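PDB 3AJY: ancestral congerin Con-anc, which binds beta-galactoside sugars as a galectin, a reconstructed ancestor of the fish lectins called congerins. Local coordinates for residues L42-L46 with K96-E100. Coordinates in Å, arbitrary orientation, origin at the centre of the assembly. Residues are numbered along the deposited sequence.
Sequences LSLHL and KFYIE. With GAL (beta-D-galactopyranose), chain C.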
loop_
_atom_site.group_PDB
_atom_site.type_symbol
_atom_site.label_atom_id
_atom_site.label_comp_id
_atom_site.label_asym_id
_atom_site.label_seq_id
_atom_site.Cartn_x
_atom_site.Cartn_y
_atom_site.Cartn_z
ATOM N N LEU A 42 0.506 17.822 5.853
ATOM C CA LEU A 42 1.563 16.831 5.802
ATOM C C LEU A 42 2.493 17.027 6.959
ATOM O O LEU A 42 2.895 18.162 7.248
ATOM C CB LEU A 42 2.367 16.963 4.503
ATOM C CG LEU A 42 1.687 16.879 3.137
ATOM C CD1 LEU A 42 2.748 17.124 2.075
ATOM C CD2 LEU A 42 1.022 15.511 2.935
ATOM N N SER A 43 2.822 15.918 7.619
ATOM C CA SER A 43 3.861 15.897 8.633
ATOM C C SER A 43 5.250 15.833 8.028
ATOM O O SER A 43 6.210 16.365 8.609
ATOM C CB SER A 43 3.658 14.716 9.588
ATOM O OG SER A 43 2.619 15.006 10.516
ATOM N N LEU A 44 5.368 15.163 6.879
ATOM C CA LEU A 44 6.670 14.985 6.224
ATOM C C LEU A 44 6.493 15.048 4.725
ATOM O O LEU A 44 5.771 14.245 4.160
ATOM C CB LEU A 44 7.299 13.622 6.552
ATOM C CG LEU A 44 8.816 13.410 6.669
ATOM C CD1 LEU A 44 9.219 11.975 6.276
ATOM C CD2 LEU A 44 9.685 14.431 5.952
ATOM N N HIS A 45 7.175 16.003 4.106
ATOM C CA HIS A 45 7.263 16.110 2.657
ATOM C C HIS A 45 8.755 15.921 2.384
ATOM O O HIS A 45 9.577 16.726 2.808
ATOM C CB HIS A 45 6.771 17.494 2.235
ATOM C CG HIS A 45 7.201 17.930 0.867
ATOM N ND1 HIS A 45 6.672 17.391 -0.290
ATOM C CD2 HIS A 45 8.037 18.923 0.469
ATOM C CE1 HIS A 45 7.192 18.011 -1.342
ATOM N NE2 HIS A 45 8.023 18.943 -0.909
ATOM N N LEU A 46 9.094 14.848 1.684
ATOM C CA LEU A 46 10.462 14.532 1.385
ATOM C C LEU A 46 10.699 14.720 -0.117
ATOM O O LEU A 46 10.381 13.841 -0.911
ATOM C CB LEU A 46 10.723 13.091 1.863
ATOM C CG LEU A 46 12.085 12.423 1.831
ATOM C CD1 LEU A 46 13.040 13.051 2.858
ATOM C CD2 LEU A 46 11.884 10.915 2.115
ATOM N N LYS A 96 10.376 12.783 16.441
ATOM C CA LYS A 96 11.120 12.783 15.181
ATOM C C LYS A 96 10.611 11.774 14.150
ATOM O O LYS A 96 10.028 10.755 14.501
ATOM C CB LYS A 96 12.602 12.510 15.457
ATOM C CG LYS A 96 13.306 13.633 16.196
ATOM C CD LYS A 96 14.808 13.561 16.009
ATOM C CE LYS A 96 15.526 13.055 17.260
ATOM N NZ LYS A 96 16.928 13.609 17.308
ATOM N N PHE A 97 10.833 12.086 12.879
ATOM C CA PHE A 97 10.747 11.106 11.794
ATOM C C PHE A 97 12.154 10.612 11.535
ATOM O O PHE A 97 13.098 11.389 11.613
ATOM C CB PHE A 97 10.166 11.734 10.515
ATOM C CG PHE A 97 8.688 11.936 10.578
ATOM C CD1 PHE A 97 7.819 10.904 10.221
ATOM C CD2 PHE A 97 8.158 13.130 11.046
ATOM C CE1 PHE A 97 6.444 11.069 10.311
ATOM C CE2 PHE A 97 6.784 13.302 11.139
ATOM C CZ PHE A 97 5.924 12.274 10.772
ATOM N N TYR A 98 12.294 9.329 11.233
ATOM C CA TYR A 98 13.596 8.756 10.886
ATOM C C TYR A 98 13.517 8.156 9.498
ATOM O O TYR A 98 12.738 7.238 9.260
ATOM C CB TYR A 98 14.006 7.689 11.894
ATOM C CG TYR A 98 13.935 8.171 13.314
ATOM C CD1 TYR A 98 12.741 8.101 14.035
ATOM C CD2 TYR A 98 15.055 8.720 13.938
ATOM C CE1 TYR A 98 12.674 8.549 15.353
ATOM C CE2 TYR A 98 14.989 9.173 15.254
ATOM C CZ TYR A 98 13.801 9.081 15.951
ATOM O OH TYR A 98 13.729 9.542 17.250
ATOM N N ILE A 99 14.312 8.692 8.582
ATOM C CA ILE A 99 14.239 8.334 7.166
ATOM C C ILE A 99 15.533 7.627 6.716
ATOM O O ILE A 99 16.622 8.177 6.890
ATOM C CB ILE A 99 14.028 9.598 6.292
ATOM C CG1 ILE A 99 12.768 10.375 6.708
ATOM C CG2 ILE A 99 13.969 9.230 4.826
ATOM C CD1 ILE A 99 13.029 11.709 7.393
ATOM N N GLU A 100 15.412 6.426 6.145
ATOM C CA GLU A 100 16.561 5.713 5.563
ATOM C C GLU A 100 16.449 5.569 4.045
ATOM O O GLU A 100 15.470 5.038 3.529
ATOM C CB GLU A 100 16.779 4.330 6.197
ATOM C CG GLU A 100 18.063 3.619 5.693
ATOM C CD GLU A 100 18.330 2.270 6.370
ATOM O OE1 GLU A 100 17.365 1.612 6.832
ATOM O OE2 GLU A 100 19.520 1.861 6.443
HETATM C C1 GAL C . 8.236 24.705 -2.757
HETATM C C2 GAL C . 7.618 23.794 -3.811
HETATM C C3 GAL C . 6.595 22.849 -3.186
HETATM C C4 GAL C . 7.214 22.128 -1.981
HETATM C C5 GAL C . 7.798 23.146 -0.996
HETATM C C6 GAL C . 8.446 22.508 0.245
HETATM O O2 GAL C . 7.001 24.578 -4.805
HETATM O O3 GAL C . 6.200 21.915 -4.174
HETATM O O4 GAL C . 8.224 21.244 -2.428
HETATM O O5 GAL C . 8.744 23.967 -1.653
HETATM O O6 GAL C . 8.853 23.521 1.155
#
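Strands 44-46 and 96-100 face each other across the core of the galectin beta-sandwich, one from each sheet. Their axes run in roughly the same direction, 26° apart, and come within 10.3 Å, a gap bridged by side chains. L44 lies opposite F97 and L46 opposite I99, with CA atoms 7.9 and 9.3 Å apart. A classic beta bulge, in which S43 and L44 both face V35, turns S43 inward beside L44.

The apolar residues interlock in the buried gap. The ring of F97 presents one face to L44, whose CG is 4.2 Å from F97 CG, while the small S43 lets the large ring approach closely, S43 CB standing 3.5 Å from F97 CZ. The branched aliphatic chains of L44, L46 and I99, with no polar group to leave unsatisfied, pack further along: L44 CD1 meets I99 CG1 at 3.9 Å, and L46 CD2 meets I99 CG2 at 3.8 Å. Strand alternation sends H45 to the other face of its sheet, where its NE2 shares a 2.8 Å hydrogen bond with galactose O4; its ND1 is hydrogen-bonded to OD1 of N34, and W69 meets its ring.

Backbone hydrogen bonds tie L44 to V35 of strand 30-35 and H45 to N62 of strand 58-65, and in the other sheet F97 to F109 of strand 106-110. I90 and I88 of strand 85-92 extend the apolar layer, and L118, from the same sheet as S43, also reaches F97 across the gap.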